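Pectate lyase II (Xanthomonas campestris pv. campestris, PDB 2QY1) probably cleaves pectate, the polygalacturonate of plant cell walls, as a secreted lyase of the polysaccharide lyase 1 family. Local coordinates at residues L41-K46 / A84-R89; A57-P62 / S144-A149; V136-T141 / A149-G154; Y196-F201 / T307-A312; L215-N220 / E300-I305. The protein carries 2 engineered substitutions. One frame throughout, in Å; residues are numbered along the deposited sequence.

Contact 1. Residues L41-K46 / A84-R89; sequences LNYTGK and ANFGIR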
# COMPACT_ATOMS: atom_id res chain seq x y z
N LEU A 41 -6.67 -19.25 -1.12
CA LEU A 41 -7.94 -18.88 -1.71
C LEU A 41 -7.76 -18.35 -3.12
O LEU A 41 -7.06 -17.36 -3.35
CB LEU A 41 -8.66 -17.85 -0.83
CG LEU A 41 -8.91 -18.24 0.64
CD1 LEU A 41 -9.38 -17.04 1.45
CD2 LEU A 41 -9.90 -19.38 0.75
N ASN A 42 -8.40 -19.02 -4.07
CA ASN A 42 -8.41 -18.61 -5.46
C ASN A 42 -9.69 -17.83 -5.76
O ASN A 42 -10.76 -18.43 -5.92
CB ASN A 42 -8.27 -19.84 -6.38
CG ASN A 42 -8.41 -19.51 -7.86
OD1 ASN A 42 -9.16 -20.17 -8.58
ND2 ASN A 42 -7.70 -18.49 -8.31
N TYR A 43 -9.57 -16.51 -5.81
CA TYR A 43 -10.72 -15.65 -6.08
C TYR A 43 -11.01 -15.55 -7.58
O TYR A 43 -10.18 -15.07 -8.35
CB TYR A 43 -10.54 -14.25 -5.49
CG TYR A 43 -11.66 -13.31 -5.88
CD1 TYR A 43 -12.96 -13.51 -5.43
CD2 TYR A 43 -11.42 -12.23 -6.74
CE1 TYR A 43 -14.00 -12.65 -5.80
CE2 TYR A 43 -12.45 -11.37 -7.12
CZ TYR A 43 -13.74 -11.59 -6.65
OH TYR A 43 -14.76 -10.74 -7.03
N THR A 44 -12.21 -15.98 -7.97
CA THR A 44 -12.60 -16.11 -9.38
C THR A 44 -13.67 -15.12 -9.82
O THR A 44 -14.01 -15.05 -11.00
CB THR A 44 -13.11 -17.54 -9.68
OG1 THR A 44 -14.30 -17.78 -8.92
CG2 THR A 44 -12.06 -18.58 -9.34
N GLY A 45 -14.21 -14.36 -8.87
CA GLY A 45 -15.27 -13.39 -9.16
C GLY A 45 -14.81 -12.32 -10.13
O GLY A 45 -13.64 -11.92 -10.11
N LYS A 46 -15.72 -11.88 -11.00
CA LYS A 46 -15.41 -10.88 -12.01
C LYS A 46 -16.39 -9.72 -11.93
O LYS A 46 -17.34 -9.65 -12.71
CB LYS A 46 -15.45 -11.49 -13.42
CG LYS A 46 -14.51 -12.67 -13.63
CD LYS A 46 -14.81 -13.38 -14.95
CE LYS A 46 -14.35 -12.57 -16.16
NZ LYS A 46 -12.86 -12.51 -16.27
N ALA A 84 -12.64 -7.38 -7.95
CA ALA A 84 -13.37 -7.29 -6.68
C ALA A 84 -13.88 -5.89 -6.42
O ALA A 84 -13.17 -4.91 -6.63
CB ALA A 84 -12.47 -7.73 -5.54
N ASN A 85 -15.13 -5.80 -5.95
CA ASN A 85 -15.70 -4.58 -5.40
C ASN A 85 -15.80 -4.71 -3.88
O ASN A 85 -16.77 -4.25 -3.26
CB ASN A 85 -17.06 -4.29 -6.04
CG ASN A 85 -17.58 -2.89 -5.72
OD1 ASN A 85 -16.87 -1.89 -5.91
ND2 ASN A 85 -18.81 -2.81 -5.25
N PHE A 86 -14.80 -5.35 -3.30
CA PHE A 86 -14.67 -5.47 -1.85
C PHE A 86 -13.21 -5.33 -1.45
O PHE A 86 -12.32 -5.64 -2.23
CB PHE A 86 -15.25 -6.81 -1.34
CG PHE A 86 -14.60 -8.03 -1.93
CD1 PHE A 86 -13.45 -8.57 -1.37
CD2 PHE A 86 -15.16 -8.66 -3.05
CE1 PHE A 86 -12.85 -9.70 -1.91
CE2 PHE A 86 -14.57 -9.79 -3.60
CZ PHE A 86 -13.41 -10.32 -3.03
N GLY A 87 -12.98 -4.85 -0.23
CA GLY A 87 -11.64 -4.70 0.32
C GLY A 87 -11.23 -5.87 1.20
O GLY A 87 -12.03 -6.77 1.45
N ILE A 88 -9.99 -5.84 1.66
CA ILE A 88 -9.43 -6.90 2.50
C ILE A 88 -8.78 -6.28 3.73
O ILE A 88 -8.08 -5.27 3.63
CB ILE A 88 -8.40 -7.78 1.75
CG1 ILE A 88 -9.04 -8.47 0.54
CG2 ILE A 88 -7.79 -8.84 2.68
CD1 ILE A 88 -8.04 -8.98 -0.49
N ARG A 89 -9.00 -6.91 4.88
CA ARG A 89 -8.46 -6.44 6.14
C ARG A 89 -7.73 -7.58 6.86
O ARG A 89 -8.28 -8.66 7.02
CB ARG A 89 -9.61 -5.93 6.99
CG ARG A 89 -9.23 -4.98 8.07
CD ARG A 89 -10.50 -4.59 8.80
NE ARG A 89 -10.23 -3.92 10.06
CZ ARG A 89 -11.06 -3.91 11.10
NH1 ARG A 89 -10.72 -3.27 12.20
NH2 ARG A 89 -12.22 -4.55 11.04
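The ring of Tyr43 is covered on both faces. Phe86 CZ lies over one face, toward the rim, and Gly45 N sits above the centre of the other. Tyr43 and Phe86 form a T-shaped pair inside the parallel beta-helix that the polysaccharide lyase 1 family shares. Phe86 presents its edge to the tyrosine face. The ring centroids of Tyr43 and Phe86 are 5.2 Å apart and the planes stand at 88°. Phe86 CE2 comes to 3.6 Å from Tyr43 CZ, and Phe86 CZ to 3.7 Å from Tyr43 CE1. The Phe86 ring has Ala84 CB over one of its faces, 3.5 Å above the plane and offset toward the rim. The same methyl approaches Tyr43 CE2 at 4.0 Å, so Ala84 fills the corner between the two rings. Tyr43 holds CG anti to its own N (chi1 174°), which sends the ring off strand 39-43 toward the 84-89 segment. Phe86 comes from the opposite direction. The hydroxyl of Tyr43 is hydrogen-bonded to Ala83 O, just before that segment, and this ties down the polar end of an otherwise apolar group. Met102 of strand 97-105 touches Tyr43, Ala84 and Phe86, and Met26 of helix 23-32 also packs on Tyr43. The contact thus joins strand 39-43 to the run leading into strand 87-91, which belongs to a different sheet. Beyond the rings, Tyr43 OH passes 3.7 Å from Ala84 CA.

Contact 2. Residues A57-P62 / S144-A149; sequences AQWKLP and SGAGDA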
# COMPACT_ATOMS: atom_id res chain seq x y z
N ALA A 57 -22.07 7.48 -5.54
CA ALA A 57 -23.01 6.60 -4.84
C ALA A 57 -22.30 5.78 -3.76
O ALA A 57 -22.93 5.33 -2.80
CB ALA A 57 -23.72 5.68 -5.82
N GLN A 58 -20.99 5.60 -3.93
CA GLN A 58 -20.23 4.63 -3.14
C GLN A 58 -20.06 4.99 -1.66
O GLN A 58 -20.28 4.15 -0.79
CB GLN A 58 -18.87 4.34 -3.79
CG GLN A 58 -18.95 3.86 -5.24
CD GLN A 58 -19.90 2.69 -5.42
OE1 GLN A 58 -21.12 2.87 -5.55
NE2 GLN A 58 -19.36 1.48 -5.44
N TRP A 59 -19.71 6.25 -1.38
CA TRP A 59 -19.40 6.68 -0.01
C TRP A 59 -20.59 6.55 0.93
O TRP A 59 -20.41 6.36 2.14
CB TRP A 59 -18.83 8.11 0.00
CG TRP A 59 -19.83 9.21 -0.27
CD1 TRP A 59 -20.15 9.74 -1.49
CD2 TRP A 59 -20.62 9.91 0.69
NE1 TRP A 59 -21.09 10.73 -1.34
CE2 TRP A 59 -21.40 10.85 -0.01
CE3 TRP A 59 -20.75 9.83 2.09
CZ2 TRP A 59 -22.30 11.71 0.63
CZ3 TRP A 59 -21.65 10.69 2.73
CH2 TRP A 59 -22.41 11.61 1.99
N LYS A 60 -21.78 6.62 0.35
CA LYS A 60 -23.05 6.56 1.07
C LYS A 60 -23.41 5.14 1.51
O LYS A 60 -24.21 4.96 2.43
CB LYS A 60 -24.17 7.08 0.16
CG LYS A 60 -23.86 8.40 -0.54
CD LYS A 60 -24.98 8.79 -1.50
CE LYS A 60 -24.87 10.24 -1.92
NZ LYS A 60 -25.27 11.15 -0.81
N LEU A 61 -22.82 4.15 0.85
CA LEU A 61 -23.16 2.75 1.08
C LEU A 61 -22.22 2.11 2.10
O LEU A 61 -21.09 2.58 2.28
CB LEU A 61 -23.11 1.97 -0.25
CG LEU A 61 -24.08 2.44 -1.34
CD1 LEU A 61 -23.73 1.82 -2.68
CD2 LEU A 61 -25.52 2.12 -0.96
N PRO A 62 -22.69 1.06 2.81
CA PRO A 62 -21.81 0.33 3.72
C PRO A 62 -20.64 -0.36 3.01
O PRO A 62 -20.78 -0.79 1.86
CB PRO A 62 -22.73 -0.71 4.37
CG PRO A 62 -23.90 -0.83 3.46
CD PRO A 62 -24.06 0.51 2.81
N SER A 144 -20.21 15.45 -3.35
CA SER A 144 -21.03 16.35 -2.56
C SER A 144 -21.42 15.70 -1.23
O SER A 144 -21.94 14.58 -1.21
CB SER A 144 -22.29 16.75 -3.33
OG SER A 144 -23.12 17.61 -2.57
N GLY A 145 -21.15 16.41 -0.14
CA GLY A 145 -21.52 15.96 1.21
C GLY A 145 -20.63 14.91 1.85
O GLY A 145 -20.82 14.57 3.02
N ALA A 146 -19.65 14.40 1.10
CA ALA A 146 -18.81 13.29 1.56
C ALA A 146 -17.70 13.71 2.52
O ALA A 146 -16.99 12.86 3.07
CB ALA A 146 -18.22 12.53 0.37
N GLY A 147 -17.55 15.02 2.71
CA GLY A 147 -16.41 15.56 3.45
C GLY A 147 -15.14 15.30 2.67
O GLY A 147 -15.09 15.51 1.46
N ASP A 148 -14.12 14.81 3.37
CA ASP A 148 -12.83 14.51 2.75
C ASP A 148 -12.77 13.05 2.27
O ASP A 148 -11.75 12.60 1.75
CB ASP A 148 -11.70 14.79 3.74
CG ASP A 148 -11.81 16.16 4.40
OD1 ASP A 148 -12.36 17.10 3.78
OD2 ASP A 148 -11.34 16.31 5.56
N ALA A 149 -13.88 12.33 2.42
CA ALA A 149 -13.87 10.88 2.35
C ALA A 149 -14.86 10.27 1.34
O ALA A 149 -15.78 9.55 1.73
CB ALA A 149 -14.12 10.30 3.74
O HOH W 1 -22.47 12.67 -3.16
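Ser144 O accepts a hydrogen bond from a water at 2.8 Å (Ser144 O to water 1 O). The same water accepts from the indole of Trp59, with Trp59 NE1 3.0 Å from water 1 O. It lies at the edge of the indole, in its plane, and links a side chain of one loop to the backbone of the other. The rest is van der Waals contact: one methyl over the ring and carbonyl oxygens near it. Ala146 CB sits over the five-membered ring of Trp59, 3.5 Å from its centroid and 8° off the normal, a CH-pi contact. Lys60 CG covers the opposite face, so both faces of the indole are packed, by a methyl and by the lysine chain. Two backbone carbonyls approach the six-membered ring obliquely: Ser144 O is 3.4 Å from Trp59 CZ2, and Gly145 O is 3.5 Å from Trp59 CH2. Nearer the main chain, Trp59 CB meets Ala149 O at 3.8 Å. Each partner is shaped by a tight turn. Gln58 to Leu61 is a type I turn. Ala146 to Ala149 is a type II' turn closed by Ala149 N to Ala146 O, with Gly147 in its second position. Trp59 also touches Cys143, whose disulfide to Cys56 joins the residues just before the two segments. The arrangement is that of two surface loops of a beta-helix, joined by a disulfide and, beside it, by the CH-pi contact and water bridge of one tryptophan.

Contact 3. Residues V136-T141 / A149-G154; sequences VFASLT and ASFDGG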
# COMPACT_ATOMS: atom_id res chain seq x y z
N VAL A 136 -5.21 -1.32 -7.63
CA VAL A 136 -6.16 -0.64 -6.75
C VAL A 136 -6.53 0.72 -7.35
O VAL A 136 -5.65 1.53 -7.64
CB VAL A 136 -5.55 -0.46 -5.33
CG1 VAL A 136 -6.51 0.33 -4.41
CG2 VAL A 136 -5.21 -1.81 -4.70
N PHE A 137 -7.82 0.96 -7.55
CA PHE A 137 -8.28 2.22 -8.15
C PHE A 137 -9.62 2.71 -7.60
O PHE A 137 -10.43 1.93 -7.11
CB PHE A 137 -8.32 2.12 -9.68
CG PHE A 137 -9.43 1.24 -10.20
CD1 PHE A 137 -9.24 -0.13 -10.35
CD2 PHE A 137 -10.66 1.79 -10.56
CE1 PHE A 137 -10.26 -0.95 -10.84
CE2 PHE A 137 -11.69 0.98 -11.05
CZ PHE A 137 -11.48 -0.38 -11.19
N ALA A 138 -9.85 4.01 -7.70
CA ALA A 138 -11.12 4.60 -7.32
C ALA A 138 -11.40 5.80 -8.22
O ALA A 138 -11.43 5.67 -9.44
CB ALA A 138 -11.10 5.01 -5.85
N SER A 139 -11.59 6.96 -7.60
CA SER A 139 -11.80 8.22 -8.31
C SER A 139 -11.25 9.38 -7.49
O SER A 139 -11.24 9.33 -6.26
CB SER A 139 -13.28 8.43 -8.60
OG SER A 139 -13.54 9.74 -9.10
N LEU A 140 -10.80 10.41 -8.20
CA LEU A 140 -10.29 11.63 -7.59
C LEU A 140 -11.41 12.63 -7.29
O LEU A 140 -11.19 13.67 -6.67
CB LEU A 140 -9.23 12.27 -8.50
CG LEU A 140 -7.73 12.08 -8.25
CD1 LEU A 140 -7.39 10.93 -7.32
CD2 LEU A 140 -6.95 11.98 -9.56
N THR A 141 -12.62 12.29 -7.75
CA THR A 141 -13.79 13.15 -7.54
C THR A 141 -14.08 13.32 -6.05
O THR A 141 -14.04 12.36 -5.27
CB THR A 141 -15.03 12.59 -8.30
OG1 THR A 141 -14.80 12.67 -9.71
CG2 THR A 141 -16.28 13.39 -7.97
N ALA A 149 -13.88 12.33 2.42
CA ALA A 149 -13.87 10.88 2.35
C ALA A 149 -14.86 10.27 1.34
O ALA A 149 -15.78 9.55 1.73
CB ALA A 149 -14.12 10.30 3.74
N SER A 150 -14.66 10.55 0.05
CA SER A 150 -15.44 9.89 -0.99
C SER A 150 -15.00 8.43 -1.12
O SER A 150 -15.80 7.55 -1.47
CB SER A 150 -15.29 10.61 -2.34
OG SER A 150 -15.80 11.93 -2.25
N PHE A 151 -13.72 8.20 -0.85
CA PHE A 151 -13.13 6.87 -0.73
C PHE A 151 -12.11 6.89 0.41
O PHE A 151 -11.91 7.93 1.04
CB PHE A 151 -12.50 6.44 -2.06
CG PHE A 151 -13.49 6.33 -3.18
CD1 PHE A 151 -14.19 5.14 -3.40
CD2 PHE A 151 -13.76 7.42 -4.01
CE1 PHE A 151 -15.13 5.04 -4.43
CE2 PHE A 151 -14.70 7.33 -5.03
CZ PHE A 151 -15.38 6.14 -5.24
N ASP A 152 -11.49 5.75 0.70
CA ASP A 152 -10.51 5.67 1.80
C ASP A 152 -9.13 5.21 1.31
O ASP A 152 -8.75 5.52 0.18
CB ASP A 152 -11.03 4.78 2.94
CG ASP A 152 -10.03 4.61 4.09
OD1 ASP A 152 -9.55 3.48 4.28
OD2 ASP A 152 -9.73 5.60 4.79
N GLY A 153 -8.40 4.48 2.15
CA GLY A 153 -7.01 4.13 1.89
C GLY A 153 -6.83 3.04 0.86
O GLY A 153 -7.72 2.23 0.62
N GLY A 154 -5.66 3.03 0.23
CA GLY A 154 -5.34 2.04 -0.80
C GLY A 154 -4.66 0.84 -0.18
O GLY A 154 -5.26 -0.24 -0.07
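This contact belongs to a connecting loop of the parallel beta-helix. The chain leaves strand 129-137, turns, and runs back in nearly the opposite direction on its way to strand 155-158. Ala138 and Phe151 carry the middle of it. Ala138 CB lies over one face of the Phe151 ring, 3.9 Å from the ring centroid and 15° off the normal, as a CH-pi contact. It is displaced toward the CG side, with Phe151 CG at 3.8 Å from Ala138 CB. With CG beside the backbone N (chi1 -63°), the Phe151 ring is directed at the outgoing chain. Ser139 borders the same ring: Ser139 CB is 4.0 Å from Phe151 CE2, and Ser139 O approaches Phe151 CD2 obliquely. Val55, from a separate loop, touches both Ser139 and Phe151. Beyond the aromatic ring the outgoing chain bends in an ST turn. Ser139 OG accepts from Thr141 N at 3.0 Å with an angle of 163°, a nearly straight bond that shapes the bend. Next to it, Ser150 OG lies 3.5 Å from Thr141 O, in van der Waals contact. The hydrogen bond of Ser150 OG is with Cys143 N, one of the disulfide cysteines. At the strand end Tyr174 of strand 164-174 packs on Val136 and Ala138, and its hydroxyl is bonded to Gly153 O. There the two chains meet through a methyl against a glycine, Val136 CG1 at 4.2 Å from Gly154 CA.

Contact 4. Residues Y196-F201 / T307-A312; sequences YHHNRF and TVTPAA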
# COMPACT_ATOMS: atom_id res chain seq x y z
N TYR A 196 8.65 -0.90 0.17
CA TYR A 196 7.81 -0.57 -0.97
C TYR A 196 8.69 -0.59 -2.22
O TYR A 196 9.57 0.26 -2.36
CB TYR A 196 7.22 0.84 -0.84
CG TYR A 196 6.31 1.07 0.35
CD1 TYR A 196 6.83 1.48 1.58
CD2 TYR A 196 4.93 0.93 0.23
CE1 TYR A 196 5.99 1.72 2.67
CE2 TYR A 196 4.08 1.16 1.31
CZ TYR A 196 4.62 1.55 2.52
OH TYR A 196 3.78 1.79 3.59
N HIS A 197 8.46 -1.54 -3.13
CA HIS A 197 9.26 -1.56 -4.36
C HIS A 197 8.52 -1.98 -5.62
O HIS A 197 7.57 -2.77 -5.57
CB HIS A 197 10.56 -2.36 -4.19
CG HIS A 197 10.38 -3.84 -4.14
ND1 HIS A 197 10.48 -4.63 -5.27
CD2 HIS A 197 10.12 -4.68 -3.11
CE1 HIS A 197 10.28 -5.89 -4.93
NE2 HIS A 197 10.06 -5.95 -3.63
N HIS A 198 8.95 -1.41 -6.75
CA HIS A 198 8.39 -1.69 -8.08
C HIS A 198 6.89 -1.43 -8.18
O HIS A 198 6.20 -2.02 -9.02
CB HIS A 198 8.75 -3.10 -8.54
CG HIS A 198 10.19 -3.28 -8.91
ND1 HIS A 198 11.13 -3.75 -8.03
CD2 HIS A 198 10.84 -3.04 -10.07
CE1 HIS A 198 12.31 -3.81 -8.63
NE2 HIS A 198 12.16 -3.38 -9.87
N ASN A 199 6.38 -0.53 -7.34
CA ASN A 199 4.98 -0.11 -7.42
C ASN A 199 4.80 0.99 -8.47
O ASN A 199 5.72 1.76 -8.75
CB ASN A 199 4.47 0.38 -6.06
CG ASN A 199 4.59 -0.66 -4.97
OD1 ASN A 199 5.40 -0.54 -4.05
ND2 ASN A 199 3.79 -1.71 -5.07
N ARG A 200 3.60 1.04 -9.05
CA ARG A 200 3.22 2.08 -10.00
C ARG A 200 2.19 2.99 -9.35
O ARG A 200 1.09 2.55 -9.02
CB ARG A 200 2.66 1.46 -11.28
CG ARG A 200 2.48 2.44 -12.42
CD ARG A 200 1.98 1.76 -13.68
NE ARG A 200 1.60 2.73 -14.71
CZ ARG A 200 1.07 2.43 -15.89
NH1 ARG A 200 0.84 1.17 -16.22
NH2 ARG A 200 0.76 3.40 -16.74
N PHE A 201 2.57 4.25 -9.15
CA PHE A 201 1.69 5.25 -8.55
C PHE A 201 1.40 6.33 -9.59
O PHE A 201 2.28 7.14 -9.91
CB PHE A 201 2.34 5.89 -7.32
CG PHE A 201 2.77 4.90 -6.26
CD1 PHE A 201 1.83 4.10 -5.60
CD2 PHE A 201 4.11 4.80 -5.89
CE1 PHE A 201 2.23 3.20 -4.61
CE2 PHE A 201 4.52 3.91 -4.90
CZ PHE A 201 3.58 3.11 -4.26
N THR A 307 17.80 -6.76 -5.52
CA THR A 307 18.35 -6.37 -6.82
C THR A 307 17.69 -5.09 -7.31
O THR A 307 16.47 -5.04 -7.50
CB THR A 307 18.17 -7.49 -7.88
OG1 THR A 307 18.85 -8.68 -7.45
CG2 THR A 307 18.74 -7.07 -9.23
N VAL A 308 18.50 -4.05 -7.51
CA VAL A 308 17.99 -2.77 -7.96
C VAL A 308 17.92 -2.70 -9.49
O VAL A 308 18.89 -3.01 -10.18
CB VAL A 308 18.80 -1.56 -7.40
CG1 VAL A 308 18.53 -1.38 -5.92
CG2 VAL A 308 20.30 -1.73 -7.67
N THR A 309 16.75 -2.31 -10.00
CA THR A 309 16.59 -1.93 -11.39
C THR A 309 17.26 -0.57 -11.54
O THR A 309 17.01 0.32 -10.71
CB THR A 309 15.10 -1.82 -11.77
OG1 THR A 309 14.42 -3.04 -11.45
CG2 THR A 309 14.92 -1.51 -13.26
N PRO A 310 18.13 -0.39 -12.55
CA PRO A 310 18.68 0.94 -12.81
C PRO A 310 17.56 1.97 -12.89
O PRO A 310 16.58 1.76 -13.61
CB PRO A 310 19.38 0.78 -14.15
CG PRO A 310 19.79 -0.66 -14.17
CD PRO A 310 18.67 -1.39 -13.49
N ALA A 311 17.71 3.07 -12.15
CA ALA A 311 16.64 4.05 -11.94
C ALA A 311 15.97 4.55 -13.22
O ALA A 311 14.74 4.70 -13.25
CB ALA A 311 17.16 5.22 -11.12
N ALA A 312 16.76 4.81 -14.26
CA ALA A 312 16.24 5.30 -15.54
C ALA A 312 15.33 4.28 -16.23
O ALA A 312 14.46 4.65 -17.02
CB ALA A 312 17.38 5.71 -16.46
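His198 turns CG anti to its carbonyl carbon (chi1 -72°), and Thr309 does the same with OG1 (chi1 -55°). These choices bring the imidazole end and the hydroxyl together. His198 NE2 and Thr309 OG1 are 2.8 Å apart in a hydrogen bond that is nearly straight (167°). The hydroxyl lies in the plane of the ring, at its edge. Either partner could be the donor. Thr309 CB follows at 3.8 Å from His198 NE2. The other ring nitrogen of His198 is used as well. His198 ND1 is bonded to His197 ND1 at 3.0 Å, again in the plane of both rings. With a bond at each nitrogen, the His198 ring is fixed in its rotation. The series continues through His197 NE2, which has a weak bond to Val3 O near the start of the chain. Thr307 O stands near the same ring plane, but only loosely, 4.5 Å from His198 CE1. The rings are also supported by stacking: His198 lies against Tyr168 of strand 164-174, and His197 against Tyr219. Lys317 of helix 314-321 touches His198, and Val314 touches Thr309. The contact therefore fastens the chain leading into that helix to the outside of the coil. His198 has a left-handed backbone between the strand pieces 196-197 and 200-201. Such a tight bend between two strands is the form of the short T2 turns in the parallel beta-helix of pectate lyases.

Contact 5. Residues L215-N220 / E300-I305; sequences LSHIYN and ESLGYI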
# COMPACT_ATOMS: atom_id res chain seq x y z
N LEU A 215 10.86 2.27 10.16
CA LEU A 215 11.82 2.33 9.07
C LEU A 215 11.19 1.79 7.80
O LEU A 215 10.43 0.82 7.84
CB LEU A 215 13.09 1.52 9.40
CG LEU A 215 13.84 1.85 10.69
CD1 LEU A 215 14.91 0.81 10.96
CD2 LEU A 215 14.44 3.25 10.65
N SER A 216 11.51 2.42 6.68
CA SER A 216 11.04 1.95 5.39
C SER A 216 12.15 1.96 4.34
O SER A 216 13.13 2.71 4.45
CB SER A 216 9.83 2.76 4.90
OG SER A 216 10.23 4.03 4.43
N HIS A 217 11.97 1.12 3.33
CA HIS A 217 12.84 1.10 2.17
C HIS A 217 11.94 1.24 0.95
O HIS A 217 11.15 0.35 0.65
CB HIS A 217 13.65 -0.19 2.14
CG HIS A 217 14.68 -0.25 1.06
ND1 HIS A 217 15.16 -1.44 0.55
CD2 HIS A 217 15.33 0.73 0.38
CE1 HIS A 217 16.06 -1.19 -0.38
NE2 HIS A 217 16.17 0.12 -0.51
N ILE A 218 12.06 2.38 0.28
CA ILE A 218 11.21 2.72 -0.86
C ILE A 218 12.09 2.81 -2.10
O ILE A 218 12.81 3.79 -2.29
CB ILE A 218 10.45 4.07 -0.59
CG1 ILE A 218 9.58 3.95 0.67
CG2 ILE A 218 9.61 4.49 -1.81
CD1 ILE A 218 9.21 5.29 1.30
N TYR A 219 12.07 1.76 -2.93
CA TYR A 219 12.97 1.69 -4.09
C TYR A 219 12.31 1.18 -5.36
O TYR A 219 11.37 0.39 -5.30
CB TYR A 219 14.24 0.87 -3.76
CG TYR A 219 14.09 -0.64 -3.76
CD1 TYR A 219 14.32 -1.38 -4.92
CD2 TYR A 219 13.76 -1.33 -2.60
CE1 TYR A 219 14.19 -2.78 -4.93
CE2 TYR A 219 13.63 -2.72 -2.59
CZ TYR A 219 13.85 -3.44 -3.76
OH TYR A 219 13.72 -4.81 -3.75
N ASN A 220 12.80 1.64 -6.51
CA ASN A 220 12.33 1.19 -7.83
C ASN A 220 10.83 1.40 -8.08
O ASN A 220 10.22 0.66 -8.86
CB ASN A 220 12.71 -0.27 -8.10
CG ASN A 220 14.19 -0.47 -8.35
OD1 ASN A 220 14.93 0.48 -8.63
ND2 ASN A 220 14.63 -1.72 -8.27
N GLU A 300 20.39 1.36 10.42
CA GLU A 300 20.76 -0.04 10.58
C GLU A 300 20.78 -0.80 9.25
O GLU A 300 20.29 -0.31 8.23
CB GLU A 300 19.83 -0.74 11.57
CG GLU A 300 18.38 -0.85 11.11
CD GLU A 300 17.47 -1.49 12.14
OE1 GLU A 300 16.61 -2.30 11.75
OE2 GLU A 300 17.63 -1.19 13.35
N SER A 301 21.34 -2.00 9.28
CA SER A 301 21.31 -2.90 8.14
C SER A 301 19.86 -3.27 7.83
O SER A 301 19.06 -3.48 8.74
CB SER A 301 22.13 -4.16 8.42
OG SER A 301 22.07 -5.06 7.33
N LEU A 302 19.53 -3.32 6.54
CA LEU A 302 18.21 -3.76 6.10
C LEU A 302 17.99 -5.22 6.47
O LEU A 302 16.88 -5.62 6.81
CB LEU A 302 18.05 -3.57 4.59
CG LEU A 302 17.88 -2.13 4.10
CD1 LEU A 302 18.21 -2.02 2.62
CD2 LEU A 302 16.46 -1.62 4.36
N GLY A 303 19.07 -6.01 6.43
CA GLY A 303 19.03 -7.41 6.82
C GLY A 303 18.47 -8.31 5.74
O GLY A 303 18.09 -9.45 6.02
N TYR A 304 18.42 -7.79 4.51
CA TYR A 304 17.99 -8.58 3.36
C TYR A 304 18.72 -8.20 2.07
O TYR A 304 19.30 -7.11 1.96
CB TYR A 304 16.47 -8.50 3.16
CG TYR A 304 15.90 -7.11 2.94
CD1 TYR A 304 15.18 -6.47 3.95
CD2 TYR A 304 16.05 -6.45 1.72
CE1 TYR A 304 14.64 -5.20 3.75
CE2 TYR A 304 15.52 -5.18 1.51
CZ TYR A 304 14.81 -4.57 2.53
OH TYR A 304 14.28 -3.31 2.33
N ILE A 305 18.67 -9.10 1.10
CA ILE A 305 19.29 -8.92 -0.21
C ILE A 305 18.25 -8.46 -1.22
O ILE A 305 17.12 -8.95 -1.22
CB ILE A 305 19.95 -10.25 -0.69
CG1 ILE A 305 20.91 -10.82 0.36
CG2 ILE A 305 20.63 -10.06 -2.06
CD1 ILE A 305 22.11 -9.94 0.71
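His217 CB already lies close to both of its partners, with Tyr304 OH at 3.2 Å from His217 CB and Leu302 CD2 at 3.9 Å from the same carbon. CG continues past the hydroxyl. ND1 then meets it in a hydrogen bond, Tyr304 OH to His217 ND1 at 2.7 Å. The bond is bent (143°), though the oxygen lies in the imidazole plane, and either partner could be the donor. His217 CE1 lies 3.8 Å from Leu302 CD1. The far nitrogen, NE2, is bonded to Glu242 OE2, so both nitrogens have partners, which restrains the ring's rotation. CG stands anti to the His217 backbone N (chi1 -174°), which lifts the ring off the strand toward the 300-305 segment. Leu302 CD1 covers one face of the imidazole in a CH-pi contact, 4.0 Å from the ring centroid, and Tyr219 CD2 lies over the opposite face. The Tyr304 ring meets the imidazole rim to rim, with planes 32° apart. Its hydroxyl has a second hydrogen bond, to Thr195 OG1. At the other end of the segments, Leu215 CD1 rests on the carboxylate of Glu300, 3.6 Å from Glu300 OE1. That oxygen also has a long, weak ion pair with Arg193. Strand 215-226 runs parallel between strands 193-202 and 238-242, which supply Thr195 and Glu242. The 300-305 loop, on the way to helix 314-321, lies across the side chains of this part of the beta-helix.

The contacts follow the beta-helix along its length. Contacts 1 and 2 alternate along the chain, as do contacts 2 and 3, which share Ala149. The centres of contacts 2 and 3 are about 10 Å apart, with Trp59 touching Ser150 and Gln58 touching Phe151. Contact 1 lies about 17 Å from contact 3, between centres. Contact 5 is nested in the loop closed by contact 4, their centres about 13 Å apart. Their strands, 193-202 and 215-226, are parallel neighbours, joined by backbone bonds from Tyr196 to His217 and Tyr219. Contacts 2 and 5 have centres about 37 Å apart, on opposite sides of the chain's centre. In contacts 4 and 5 the chain before helix 314-321 packs onto the later coils.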